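Local structure of protocadherin-19 isoform 1 (5CO1) at residues Ile112-Glu117 and Ser201-Ala206; Leu136-Asp141 and Glu166-Leu171; Gly148-Arg153 and Ile189-Ser194; Val158-Asn163 and Asp183-Thr188. The protein mediates calcium-dependent homophilic cell adhesion, robustly when complexed with a classical cadherin that acts as cofactor, and is essential for early neurulation in the anterior neural plate. One frame throughout, in Å; residues are numbered along the deposited sequence.

Contact 1 of 4, residues Ile112-Glu117 and Ser201-Ala206; sequences IKLLSE and SSKSFA
Leu114 drives its isobutyl fork onto the ring of Phe205, and this is the tight half of the contact. CD1 comes within 3.5 Å of Phe205 CD2, while CD2 lies 4.0 Å above one face of the ring, displaced toward its rim. A chi1 of 72° sets Phe205 CG between its own backbone N and carbonyl carbon. Leu187 and Ile189 of strand 184-193 also touch Phe205, and Val137 touches Leu114; both residues of the pair are buried, and their contact is apolar.

The two strands belong to opposite sheets. Strand 111-115 is an outer strand of one layer and strand 200-210 an inner strand of the other, so they face each other across the beta sandwich of a cadherin repeat. Their axes come within 7.8 Å at an angle of 33°, and side chains rather than backbone bonds join them.

Toward Ile112 the contact is extensive but partly exposed, and Ile112 and Lys203 form its solvent side. Ile112 CD1 rests on the backbone, 3.9 Å from Ser202 CA, and its CG2 lies 4.0 Å from Lys203 CB. Lys203 starts out with CG anti to the backbone N (chi1 178°), and its chain then bends at chi3 and chi4, with CD 3.3 Å from Ile112 O and CE 3.8 Å from Leu114 CD1. The aliphatic part of the lysine thus lines the margin of the core, whereas its NZ donates a hydrogen bond to the carbonyl oxygen of Ser119.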
loop_
_atom_site.group_PDB
_atom_site.type_symbol
_atom_site.label_atom_id
_atom_site.label_comp_id
_atom_site.label_asym_id
_atom_site.label_seq_id
_atom_site.Cartn_x
_atom_site.Cartn_y
_atom_site.Cartn_z
ATOM N N ILE A 112 -4.668 8.387 -9.990
ATOM C CA ILE A 112 -4.210 9.324 -11.014
ATOM C C ILE A 112 -4.464 10.776 -10.610
ATOM O O ILE A 112 -5.603 11.226 -10.603
ATOM C CB ILE A 112 -4.931 9.090 -12.350
ATOM C CG1 ILE A 112 -4.597 7.714 -12.913
ATOM C CG2 ILE A 112 -4.523 10.147 -13.363
ATOM C CD1 ILE A 112 -5.512 7.282 -14.048
ATOM N N LYS A 113 -3.390 11.542 -10.433
ATOM C CA LYS A 113 -3.494 12.959 -10.059
ATOM C C LYS A 113 -3.048 13.916 -11.183
ATOM O O LYS A 113 -1.957 13.755 -11.767
ATOM C CB LYS A 113 -2.698 13.218 -8.775
ATOM C CG LYS A 113 -3.484 12.927 -7.503
ATOM C CD LYS A 113 -4.706 13.837 -7.371
ATOM C CE LYS A 113 -5.144 14.032 -5.924
ATOM N NZ LYS A 113 -5.639 12.767 -5.312
ATOM N N LEU A 114 -3.954 14.832 -11.540
ATOM C CA LEU A 114 -3.609 16.083 -12.247
ATOM C C LEU A 114 -2.927 17.136 -11.359
ATOM O O LEU A 114 -3.518 17.612 -10.389
ATOM C CB LEU A 114 -4.873 16.723 -12.817
ATOM C CG LEU A 114 -5.365 16.164 -14.146
ATOM C CD1 LEU A 114 -6.783 16.646 -14.406
ATOM C CD2 LEU A 114 -4.445 16.570 -15.289
ATOM N N LEU A 115 -1.739 17.581 -11.763
ATOM C CA LEU A 115 -1.222 18.893 -11.333
ATOM C C LEU A 115 -1.809 20.063 -12.159
ATOM O O LEU A 115 -1.274 20.469 -13.208
ATOM C CB LEU A 115 0.311 18.906 -11.360
ATOM C CG LEU A 115 0.988 18.384 -10.083
ATOM C CD1 LEU A 115 0.244 17.195 -9.474
ATOM C CD2 LEU A 115 2.450 18.037 -10.351
ATOM N N SER A 116 -2.967 20.537 -11.709
ATOM C CA SER A 116 -3.427 21.879 -12.026
ATOM C C SER A 116 -4.118 22.491 -10.804
ATOM O O SER A 116 -4.251 21.843 -9.762
ATOM C CB SER A 116 -4.380 21.839 -13.219
ATOM O OG SER A 116 -4.443 23.103 -13.852
ATOM N N GLU A 117 -4.591 23.725 -10.953
ATOM C CA GLU A 117 -5.317 24.418 -9.887
ATOM C C GLU A 117 -6.733 23.854 -9.711
ATOM O O GLU A 117 -7.402 24.155 -8.725
ATOM C CB GLU A 117 -5.381 25.924 -10.174
ATOM C CG GLU A 117 -4.022 26.604 -10.218
ATOM C CD GLU A 117 -3.297 26.414 -11.543
ATOM O OE1 GLU A 117 -3.314 25.286 -12.107
ATOM O OE2 GLU A 117 -2.682 27.399 -12.024
ATOM N N SER A 201 -6.986 1.603 -13.251
ATOM C CA SER A 201 -7.705 2.734 -12.758
ATOM C C SER A 201 -7.774 3.705 -13.908
ATOM O O SER A 201 -6.951 3.657 -14.826
ATOM C CB SER A 201 -6.963 3.334 -11.566
ATOM O OG SER A 201 -7.408 4.648 -11.317
ATOM N N SER A 202 -8.781 4.550 -13.905
ATOM C CA SER A 202 -8.838 5.545 -14.939
ATOM C C SER A 202 -9.574 6.822 -14.540
ATOM O O SER A 202 -10.387 6.823 -13.617
ATOM C CB SER A 202 -9.345 4.932 -16.254
ATOM O OG SER A 202 -10.697 4.562 -16.183
ATOM N N LYS A 203 -9.119 7.932 -15.123
ATOM C CA LYS A 203 -9.596 9.269 -14.784
ATOM C C LYS A 203 -9.951 9.974 -16.072
ATOM O O LYS A 203 -9.147 10.029 -17.003
ATOM C CB LYS A 203 -8.510 10.062 -14.053
ATOM C CG LYS A 203 -8.911 11.487 -13.705
ATOM C CD LYS A 203 -8.188 11.979 -12.458
ATOM C CE LYS A 203 -7.866 13.469 -12.525
ATOM N NZ LYS A 203 -9.069 14.317 -12.311
ATOM N N SER A 204 -11.203 10.402 -16.154
ATOM C CA SER A 204 -11.680 11.223 -17.265
ATOM C C SER A 204 -11.766 12.670 -16.835
ATOM O O SER A 204 -12.278 12.968 -15.760
ATOM C CB SER A 204 -13.053 10.760 -17.716
ATOM O OG SER A 204 -12.917 9.639 -18.560
ATOM N N PHE A 205 -11.231 13.561 -17.661
ATOM C CA PHE A 205 -11.142 14.969 -17.297
ATOM C C PHE A 205 -11.158 15.881 -18.513
ATOM O O PHE A 205 -10.666 15.531 -19.595
ATOM C CB PHE A 205 -9.882 15.233 -16.479
ATOM C CG PHE A 205 -8.624 15.166 -17.282
ATOM C CD1 PHE A 205 -8.099 13.945 -17.665
ATOM C CD2 PHE A 205 -7.999 16.316 -17.703
ATOM C CE1 PHE A 205 -6.949 13.878 -18.428
ATOM C CE2 PHE A 205 -6.852 16.258 -18.468
ATOM C CZ PHE A 205 -6.322 15.037 -18.833
ATOM N N ALA A 206 -11.685 17.079 -18.290
ATOM C CA ALA A 206 -12.010 18.003 -19.368
ATOM C C ALA A 206 -10.839 18.943 -19.653
ATOM O O ALA A 206 -10.137 19.398 -18.742
ATOM C CB ALA A 206 -13.255 18.802 -19.013
#

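Contact 2 of 4, residues Leu136-Asp141 and Glu166-Leu171; sequences LVRVSD and ESFSTL. With CA (calcium ion), chain G.
Arg138 grips one backbone oxygen, Ser167 O, with two of its nitrogens. NE donates at 3.0 Å to Ser167 O and NH1 donates at 2.6 Å to the same atom, which lies within a few degrees of the guanidinium plane. The two bonds reach the oxygen differently: NE approaches almost straight on to the C=O, whereas NH1 stands 46° out of the carbonyl plane. Arg138 gets there with CG anti to its backbone N (chi1 180°) and bends at chi2 and chi3. Phe168 CB lies obliquely to the guanidinium, 3.6 Å from Arg138 NH1.

Strands 135-140 and 168-173 are antiparallel neighbours within one sheet of the cadherin beta sandwich. Val137 and Ser169 form a hydrogen-bonded pair, exchanging N-H and C=O in both directions, and Leu136 with Thr170 is the adjoining non-hydrogen-bonded pair. On the face that carries Val137, its CG2 meets Ser169 CB at 3.5 Å, with Leu114 and Leu162 also touching the valine. On the other face Leu136 splits its two methyls, CD2 going to Phe168 CD2 (3.5 Å) and CD1 to Thr170 CB (3.7 Å). Phe168 also stacks with Phe165.

Farther along the chain, Asp141 binds a calcium ion through OD1 and OD2, each at 2.4 Å. Asn106, Asn108, Asp143, Asn147 and Asp193 complete that site.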
loop_
_atom_site.group_PDB
_atom_site.type_symbol
_atom_site.label_atom_id
_atom_site.label_comp_id
_atom_site.label_asym_id
_atom_site.label_seq_id
_atom_site.Cartn_x
_atom_site.Cartn_y
_atom_site.Cartn_z
ATOM N N LEU A 136 0.523 18.639 -15.590
ATOM C CA LEU A 136 1.339 17.505 -15.157
ATOM C C LEU A 136 0.465 16.449 -14.464
ATOM O O LEU A 136 -0.367 16.789 -13.611
ATOM C CB LEU A 136 2.471 17.983 -14.233
ATOM C CG LEU A 136 3.877 17.465 -14.580
ATOM C CD1 LEU A 136 4.410 18.069 -15.879
ATOM C CD2 LEU A 136 4.844 17.717 -13.438
ATOM N N VAL A 137 0.584 15.192 -14.896
ATOM C CA VAL A 137 -0.046 14.085 -14.168
ATOM C C VAL A 137 0.955 13.294 -13.339
ATOM O O VAL A 137 2.091 13.019 -13.766
ATOM C CB VAL A 137 -0.849 13.127 -15.075
ATOM C CG1 VAL A 137 -1.650 13.914 -16.107
ATOM C CG2 VAL A 137 0.066 12.120 -15.747
ATOM N N ARG A 138 0.535 12.998 -12.117
ATOM C CA ARG A 138 1.265 12.101 -11.229
ATOM C C ARG A 138 0.390 10.884 -10.894
ATOM O O ARG A 138 -0.760 11.032 -10.466
ATOM C CB ARG A 138 1.610 12.859 -9.954
ATOM C CG ARG A 138 2.365 12.057 -8.919
ATOM C CD ARG A 138 3.400 12.933 -8.247
ATOM N NE ARG A 138 4.664 12.922 -8.981
ATOM C CZ ARG A 138 5.566 13.895 -8.929
ATOM N NH1 ARG A 138 6.719 13.771 -9.581
ATOM N NH2 ARG A 138 5.311 14.990 -8.231
ATOM N N VAL A 139 0.912 9.682 -11.127
ATOM C CA VAL A 139 0.181 8.459 -10.758
ATOM C C VAL A 139 0.888 7.769 -9.614
ATOM O O VAL A 139 2.095 7.553 -9.648
ATOM C CB VAL A 139 -0.004 7.467 -11.929
ATOM C CG1 VAL A 139 -0.988 8.020 -12.943
ATOM C CG2 VAL A 139 1.329 7.136 -12.600
ATOM N N SER A 140 0.132 7.467 -8.576
ATOM C CA SER A 140 0.689 6.814 -7.420
ATOM C C SER A 140 -0.034 5.495 -7.118
ATOM O O SER A 140 -1.123 5.233 -7.611
ATOM C CB SER A 140 0.581 7.742 -6.226
ATOM O OG SER A 140 -0.718 8.295 -6.178
ATOM N N ASP A 141 0.621 4.672 -6.310
ATOM C CA ASP A 141 0.072 3.440 -5.815
ATOM C C ASP A 141 0.638 3.273 -4.404
ATOM O O ASP A 141 1.858 3.225 -4.213
ATOM C CB ASP A 141 0.512 2.279 -6.735
ATOM C CG ASP A 141 -0.394 1.047 -6.634
ATOM O OD1 ASP A 141 -0.494 0.459 -5.540
ATOM O OD2 ASP A 141 -0.935 0.600 -7.666
ATOM N N GLU A 166 10.540 9.473 -15.482
ATOM C CA GLU A 166 10.637 8.922 -14.133
ATOM C C GLU A 166 9.876 9.858 -13.196
ATOM O O GLU A 166 10.075 11.074 -13.225
ATOM C CB GLU A 166 12.101 8.797 -13.686
ATOM C CG GLU A 166 12.814 10.137 -13.497
ATOM C CD GLU A 166 14.239 10.005 -12.991
ATOM O OE1 GLU A 166 14.484 9.147 -12.113
ATOM O OE2 GLU A 166 15.101 10.805 -13.425
ATOM N N SER A 167 8.900 9.306 -12.486
ATOM C CA SER A 167 8.222 10.010 -11.392
ATOM C C SER A 167 7.143 11.024 -11.820
ATOM O O SER A 167 6.452 11.584 -10.969
ATOM C CB SER A 167 9.240 10.677 -10.462
ATOM O OG SER A 167 9.774 11.853 -11.040
ATOM N N PHE A 168 6.965 11.246 -13.118
ATOM C CA PHE A 168 5.850 12.069 -13.576
ATOM C C PHE A 168 5.684 12.047 -15.084
ATOM O O PHE A 168 6.590 11.671 -15.836
ATOM C CB PHE A 168 5.998 13.521 -13.119
ATOM C CG PHE A 168 7.103 14.250 -13.812
ATOM C CD1 PHE A 168 8.424 13.976 -13.507
ATOM C CD2 PHE A 168 6.829 15.141 -14.834
ATOM C CE1 PHE A 168 9.456 14.615 -14.173
ATOM C CE2 PHE A 168 7.852 15.788 -15.499
ATOM C CZ PHE A 168 9.169 15.524 -15.170
ATOM N N SER A 169 4.516 12.514 -15.506
ATOM C CA SER A 169 4.176 12.600 -16.915
ATOM C C SER A 169 3.637 13.991 -17.256
ATOM O O SER A 169 2.915 14.612 -16.476
ATOM C CB SER A 169 3.121 11.547 -17.254
ATOM O OG SER A 169 3.726 10.306 -17.516
ATOM N N THR A 170 3.896 14.428 -18.473
ATOM C CA THR A 170 3.460 15.743 -18.879
ATOM C C THR A 170 2.453 15.652 -20.021
ATOM O O THR A 170 2.664 14.919 -20.991
ATOM C CB THR A 170 4.656 16.637 -19.248
ATOM O OG1 THR A 170 4.169 17.937 -19.561
ATOM C CG2 THR A 170 5.445 16.095 -20.442
ATOM N N LEU A 171 1.316 16.311 -19.844
ATOM C CA LEU A 171 0.300 16.416 -20.888
ATOM C C LEU A 171 0.602 17.554 -21.873
ATOM O O LEU A 171 0.493 18.727 -21.516
ATOM C CB LEU A 171 -1.050 16.677 -20.229
ATOM C CG LEU A 171 -2.277 16.593 -21.132
ATOM C CD1 LEU A 171 -2.408 15.225 -21.795
ATOM C CD2 LEU A 171 -3.520 16.898 -20.317
HETATM CA CA CA G . -1.194 -1.549 -6.646
#

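Contact 3 of 4, residues Gly148-Arg153 and Ile189-Ser194. With CA (calcium ion), chain G.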
loop_
_atom_site.group_PDB
_atom_site.type_symbol
_atom_site.label_atom_id
_atom_site.label_comp_id
_atom_site.label_asym_id
_atom_site.label_seq_id
_atom_site.Cartn_x
_atom_site.Cartn_y
_atom_site.Cartn_z
ATOM N N GLY A 148 3.261 -1.670 -6.656
ATOM C CA GLY A 148 3.212 -0.217 -6.647
ATOM C C GLY A 148 3.781 0.533 -7.847
ATOM O O GLY A 148 3.588 1.736 -7.909
ATOM N N LYS A 149 4.541 -0.138 -8.726
ATOM C CA LYS A 149 4.999 0.428 -10.017
ATOM C C LYS A 149 3.865 0.554 -11.017
ATOM O O LYS A 149 3.332 -0.441 -11.461
ATOM C CB LYS A 149 6.072 -0.448 -10.687
ATOM C CG LYS A 149 7.450 -0.412 -10.040
ATOM C CD LYS A 149 8.461 0.401 -10.854
ATOM C CE LYS A 149 9.458 1.135 -9.956
ATOM N NZ LYS A 149 9.933 0.314 -8.796
ATOM N N VAL A 150 3.688 1.753 -11.544
ATOM C CA VAL A 150 2.525 2.109 -12.323
ATOM C C VAL A 150 2.930 2.599 -13.696
ATOM O O VAL A 150 4.045 2.991 -13.896
ATOM C CB VAL A 150 1.775 3.234 -11.615
ATOM C CG1 VAL A 150 0.679 3.812 -12.496
ATOM C CG2 VAL A 150 1.209 2.700 -10.319
ATOM N N GLN A 151 1.995 2.609 -14.626
ATOM C CA GLN A 151 2.272 2.912 -16.024
ATOM C C GLN A 151 0.985 3.400 -16.638
ATOM O O GLN A 151 -0.070 2.934 -16.298
ATOM C CB GLN A 151 2.720 1.640 -16.726
ATOM C CG GLN A 151 3.284 1.876 -18.098
ATOM C CD GLN A 151 4.307 0.829 -18.487
ATOM O OE1 GLN A 151 4.332 -0.291 -17.948
ATOM N NE2 GLN A 151 5.183 1.199 -19.419
ATOM N N CYS A 152 1.036 4.394 -17.484
ATOM C CA CYS A 152 -0.207 4.962 -17.967
ATOM C C CYS A 152 -0.067 5.543 -19.353
ATOM O O CYS A 152 0.945 5.361 -20.017
ATOM C CB CYS A 152 -0.758 5.993 -16.974
ATOM S SG CYS A 152 0.271 7.451 -16.762
ATOM N N ARG A 153 -1.159 6.101 -19.837
ATOM C CA ARG A 153 -1.483 6.039 -21.233
ATOM C C ARG A 153 -2.737 6.844 -21.451
ATOM O O ARG A 153 -3.731 6.674 -20.747
ATOM C CB ARG A 153 -1.765 4.599 -21.625
ATOM C CG ARG A 153 -1.424 4.259 -23.057
ATOM C CD ARG A 153 -2.215 3.045 -23.481
ATOM N NE ARG A 153 -3.385 3.441 -24.227
ATOM C CZ ARG A 153 -4.152 2.605 -24.905
ATOM N NH1 ARG A 153 -3.918 1.302 -24.869
ATOM N NH2 ARG A 153 -5.173 3.077 -25.610
ATOM N N ILE A 189 -7.312 9.192 -19.001
ATOM C CA ILE A 189 -6.082 8.497 -18.673
ATOM C C ILE A 189 -6.356 7.137 -18.050
ATOM O O ILE A 189 -7.031 7.046 -17.031
ATOM C CB ILE A 189 -5.240 9.330 -17.719
ATOM C CG1 ILE A 189 -5.206 10.768 -18.272
ATOM C CG2 ILE A 189 -3.886 8.657 -17.534
ATOM C CD1 ILE A 189 -3.965 11.573 -17.983
ATOM N N LEU A 190 -5.754 6.106 -18.639
ATOM C CA LEU A 190 -5.804 4.734 -18.119
ATOM C C LEU A 190 -4.480 4.384 -17.471
ATOM O O LEU A 190 -3.440 4.541 -18.089
ATOM C CB LEU A 190 -6.066 3.785 -19.288
ATOM C CG LEU A 190 -6.094 2.281 -19.060
ATOM C CD1 LEU A 190 -7.220 1.864 -18.116
ATOM C CD2 LEU A 190 -6.228 1.594 -20.409
ATOM N N ALA A 191 -4.521 3.846 -16.258
ATOM C CA ALA A 191 -3.311 3.456 -15.532
ATOM C C ALA A 191 -3.319 1.981 -15.064
ATOM O O ALA A 191 -4.328 1.487 -14.616
ATOM C CB ALA A 191 -3.130 4.377 -14.328
ATOM N N GLU A 192 -2.148 1.348 -15.029
ATOM C CA GLU A 192 -2.040 -0.039 -14.637
ATOM C C GLU A 192 -0.757 -0.258 -13.848
ATOM O O GLU A 192 0.338 0.116 -14.284
ATOM C CB GLU A 192 -2.091 -0.977 -15.862
ATOM C CG GLU A 192 -2.258 -2.476 -15.542
ATOM C CD GLU A 192 -2.514 -3.376 -16.772
ATOM O OE1 GLU A 192 -3.329 -4.340 -16.685
ATOM O OE2 GLU A 192 -1.909 -3.134 -17.842
ATOM N N ASP A 193 -0.907 -0.956 -12.723
ATOM C CA ASP A 193 0.204 -1.322 -11.894
ATOM C C ASP A 193 0.691 -2.676 -12.325
ATOM O O ASP A 193 0.167 -3.230 -13.265
ATOM C CB ASP A 193 -0.199 -1.298 -10.424
ATOM C CG ASP A 193 -1.053 -2.478 -10.025
ATOM O OD1 ASP A 193 -0.865 -3.568 -10.629
ATOM O OD2 ASP A 193 -1.842 -2.323 -9.053
ATOM N N SER A 194 1.769 -3.159 -11.731
ATOM C CA SER A 194 2.470 -4.309 -12.272
ATOM C C SER A 194 2.451 -5.471 -11.296
ATOM O O SER A 194 3.294 -6.365 -11.354
ATOM C CB SER A 194 3.896 -3.915 -12.607
ATOM O OG SER A 194 3.874 -2.702 -13.328
HETATM CA CA CA G . -1.194 -1.549 -6.646
#
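Chi1 of Ser194, -47°, sets OG beside its own backbone N and toward Lys149, whose carbonyl oxygen accepts a hydrogen bond from that OG at 3.0 Å, the donor lying 37° above the carbonyl plane. In the preceding residue, Asp193, chi1 of 75° puts CG between the backbone N and the carbonyl carbon, turned to the calcium ion. Both residues lie beside an antiparallel strand pair of the cadherin beta sandwich, in which the weakly bonded strand 150-155 is outermost and 184-193 is its neighbour.

The pairing rests on Gln151 and Glu192, a hydrogen-bonded pair in which Glu192 N donates to Gln151 O at 2.9 Å; Leu190 N also donates to Arg153 O. Cys152 and Ala191 point to the face turned toward the other sheet, where Cys152 CB lies 3.9 Å from Ala191 CB and 4.1 Å from Ile189 CG2; Val139 covers the cysteine from across the sandwich. On the outward face, Glu192 OE1 makes a salt bridge with Arg200.

The carboxylate of Asp193 divides its work: OD1 accepts from the backbone N-H groups of Gly195 and Leu199, and OD2 binds the calcium ion at 2.6 Å.

Contact 4 of 4, residues Val158-Asn163 and Asp183-Thr188; sequences VPFRLN and DMYNLT
Phe160 presses the edge of its ring into the face of Tyr185 in a T-shaped stack. The ring centroids are 5.1 Å apart and the planes stand at 89°. The leading bump is Phe160 CE1, 3.7 Å above the tyrosine plane and offset toward the rim, where it meets Tyr185 CG and CD1.

The far end of the tyrosine is filled by Pro159, whose ring meets it tip to tip. Pro159 CG touches Tyr185 OH at 3.4 Å, and Pro159 CD touches CE2 at 3.5 Å, so the pyrrolidine ring follows the phenol from its outer carbons to its hydroxyl. Arg182 adds a cation-pi contact to the same ring.

A second knob is Leu187 CD2. It fits between two partners of the facing segment, with Phe160 CD1 and Val158 CG2 each 3.9 Å from it. Phe160 and Leu187 cross at about a right angle; the leucine meets Phe160 at CD1, the tyrosine at CE1 and CZ. Val158 touches Leu187 with CG2 and, more distantly, Tyr185 with CG1. Leu177 from a nearby loop touches Pro159, Phe160 and Tyr185, Val207 packs on Phe160, and Leu171 and Phe205 on Leu187.

Such interlocking of side chains from strand 160-165, the loop preceding it, and strand 184-193, with the two strands in different sheets, forms part of the hydrophobic core of a Greek-key cadherin beta sandwich.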
loop_
_atom_site.group_PDB
_atom_site.type_symbol
_atom_site.label_atom_id
_atom_site.label_comp_id
_atom_site.label_asym_id
_atom_site.label_seq_id
_atom_site.Cartn_x
_atom_site.Cartn_y
_atom_site.Cartn_z
ATOM N N VAL A 158 -6.526 12.196 -30.225
ATOM C CA VAL A 158 -6.791 13.559 -29.795
ATOM C C VAL A 158 -5.465 14.306 -29.919
ATOM O O VAL A 158 -4.391 13.701 -29.993
ATOM C CB VAL A 158 -7.309 13.661 -28.327
ATOM C CG1 VAL A 158 -8.780 13.282 -28.229
ATOM C CG2 VAL A 158 -6.464 12.834 -27.364
ATOM N N PRO A 159 -5.532 15.629 -29.963
ATOM C CA PRO A 159 -4.372 16.386 -30.340
ATOM C C PRO A 159 -3.509 16.707 -29.130
ATOM O O PRO A 159 -2.848 17.753 -29.092
ATOM C CB PRO A 159 -4.987 17.649 -30.900
ATOM C CG PRO A 159 -6.201 17.855 -30.044
ATOM C CD PRO A 159 -6.680 16.496 -29.653
ATOM N N PHE A 160 -3.541 15.828 -28.134
ATOM C CA PHE A 160 -2.600 15.900 -27.025
ATOM C C PHE A 160 -1.792 14.610 -26.969
ATOM O O PHE A 160 -2.045 13.680 -27.735
ATOM C CB PHE A 160 -3.351 16.120 -25.715
ATOM C CG PHE A 160 -4.386 17.194 -25.787
ATOM C CD1 PHE A 160 -5.675 16.905 -26.180
ATOM C CD2 PHE A 160 -4.065 18.506 -25.498
ATOM C CE1 PHE A 160 -6.640 17.897 -26.235
ATOM C CE2 PHE A 160 -5.024 19.500 -25.543
ATOM C CZ PHE A 160 -6.311 19.197 -25.914
ATOM N N ARG A 161 -0.804 14.572 -26.083
ATOM C CA ARG A 161 -0.124 13.334 -25.748
ATOM C C ARG A 161 0.486 13.415 -24.356
ATOM O O ARG A 161 0.663 14.495 -23.825
ATOM C CB ARG A 161 0.950 13.037 -26.782
ATOM C CG ARG A 161 1.933 14.165 -26.986
ATOM C CD ARG A 161 3.138 13.683 -27.766
ATOM N NE ARG A 161 4.014 12.862 -26.943
ATOM C CZ ARG A 161 5.147 12.313 -27.369
ATOM N NH1 ARG A 161 5.536 12.477 -28.625
ATOM N NH2 ARG A 161 5.893 11.589 -26.537
ATOM N N LEU A 162 0.711 12.272 -23.729
ATOM C CA LEU A 162 1.421 12.223 -22.457
ATOM C C LEU A 162 2.889 11.981 -22.741
ATOM O O LEU A 162 3.226 11.227 -23.651
ATOM C CB LEU A 162 0.908 11.080 -21.583
ATOM C CG LEU A 162 -0.324 11.282 -20.701
ATOM C CD1 LEU A 162 -0.511 10.045 -19.828
ATOM C CD2 LEU A 162 -0.184 12.516 -19.831
ATOM N N ASN A 163 3.758 12.561 -21.921
ATOM C CA ASN A 163 5.181 12.288 -22.020
ATOM C C ASN A 163 5.706 11.611 -20.762
ATOM O O ASN A 163 5.425 12.036 -19.649
ATOM C CB ASN A 163 5.945 13.581 -22.294
ATOM C CG ASN A 163 6.584 13.601 -23.667
ATOM O OD1 ASN A 163 5.909 13.838 -24.668
ATOM N ND2 ASN A 163 7.899 13.384 -23.720
ATOM N N ASP A 183 -13.726 22.745 -29.284
ATOM C CA ASP A 183 -13.781 23.681 -28.166
ATOM C C ASP A 183 -13.391 23.018 -26.831
ATOM O O ASP A 183 -12.409 23.415 -26.184
ATOM C CB ASP A 183 -15.206 24.237 -28.095
ATOM C CG ASP A 183 -15.561 24.793 -26.736
ATOM O OD1 ASP A 183 -14.807 25.650 -26.216
ATOM O OD2 ASP A 183 -16.644 24.422 -26.229
ATOM N N MET A 184 -14.227 22.067 -26.403
ATOM C CA MET A 184 -13.976 21.197 -25.248
ATOM C C MET A 184 -13.270 19.932 -25.724
ATOM O O MET A 184 -13.411 19.523 -26.874
ATOM C CB MET A 184 -15.308 20.808 -24.584
ATOM C CG MET A 184 -15.248 20.588 -23.076
ATOM S SD MET A 184 -14.847 22.072 -22.114
ATOM C CE MET A 184 -15.556 21.689 -20.511
ATOM N N TYR A 185 -12.540 19.289 -24.824
ATOM C CA TYR A 185 -12.199 17.879 -24.988
ATOM C C TYR A 185 -12.543 17.055 -23.747
ATOM O O TYR A 185 -12.549 17.569 -22.620
ATOM C CB TYR A 185 -10.720 17.743 -25.300
ATOM C CG TYR A 185 -10.355 18.170 -26.694
ATOM C CD1 TYR A 185 -10.021 19.481 -26.974
ATOM C CD2 TYR A 185 -10.294 17.245 -27.727
ATOM C CE1 TYR A 185 -9.639 19.866 -28.253
ATOM C CE2 TYR A 185 -9.912 17.615 -29.005
ATOM C CZ TYR A 185 -9.586 18.929 -29.267
ATOM O OH TYR A 185 -9.229 19.298 -30.543
ATOM N N ASN A 186 -12.850 15.777 -23.962
ATOM C CA ASN A 186 -12.785 14.805 -22.884
ATOM C C ASN A 186 -11.661 13.781 -23.047
ATOM O O ASN A 186 -11.671 12.928 -23.939
ATOM C CB ASN A 186 -14.133 14.141 -22.662
ATOM C CG ASN A 186 -14.587 14.258 -21.225
ATOM O OD1 ASN A 186 -15.225 15.243 -20.857
ATOM N ND2 ASN A 186 -14.120 13.343 -20.371
ATOM N N LEU A 187 -10.671 13.911 -22.172
ATOM C CA LEU A 187 -9.520 13.023 -22.144
ATOM C C LEU A 187 -9.676 11.949 -21.089
ATOM O O LEU A 187 -10.089 12.220 -19.951
ATOM C CB LEU A 187 -8.270 13.826 -21.804
ATOM C CG LEU A 187 -7.869 14.926 -22.775
ATOM C CD1 LEU A 187 -6.417 15.286 -22.505
ATOM C CD2 LEU A 187 -8.062 14.518 -24.233
ATOM N N THR A 188 -9.189 10.763 -21.409
ATOM C CA THR A 188 -9.171 9.684 -20.432
ATOM C C THR A 188 -7.746 9.220 -20.247
ATOM O O THR A 188 -7.063 8.844 -21.200
ATOM C CB THR A 188 -10.032 8.486 -20.880
ATOM O OG1 THR A 188 -9.576 8.035 -22.159
ATOM C CG2 THR A 188 -11.506 8.873 -20.993
#

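In the fold
Contact 1 closes the longest loop, from strand 111-115 at the start of the repeat to strand 200-210 near its end, and the other three all fall within it. Farther along, strand 135-140 opens contact 2, followed by 150-155, which opens contact 3, and 160-165, which opens contact 4. Contact 2 closes first, at 166-171, so it crosses both 3 and 4; contact 4 closes at 183-188 and lies inside contact 3, which closes at 189-194. Contacts 2 and 3 each bind strands within one sheet, one per layer, whereas contacts 1 and 4 join the layers. Asp141 and Asp193 bring contacts 2 and 3 to one calcium ion.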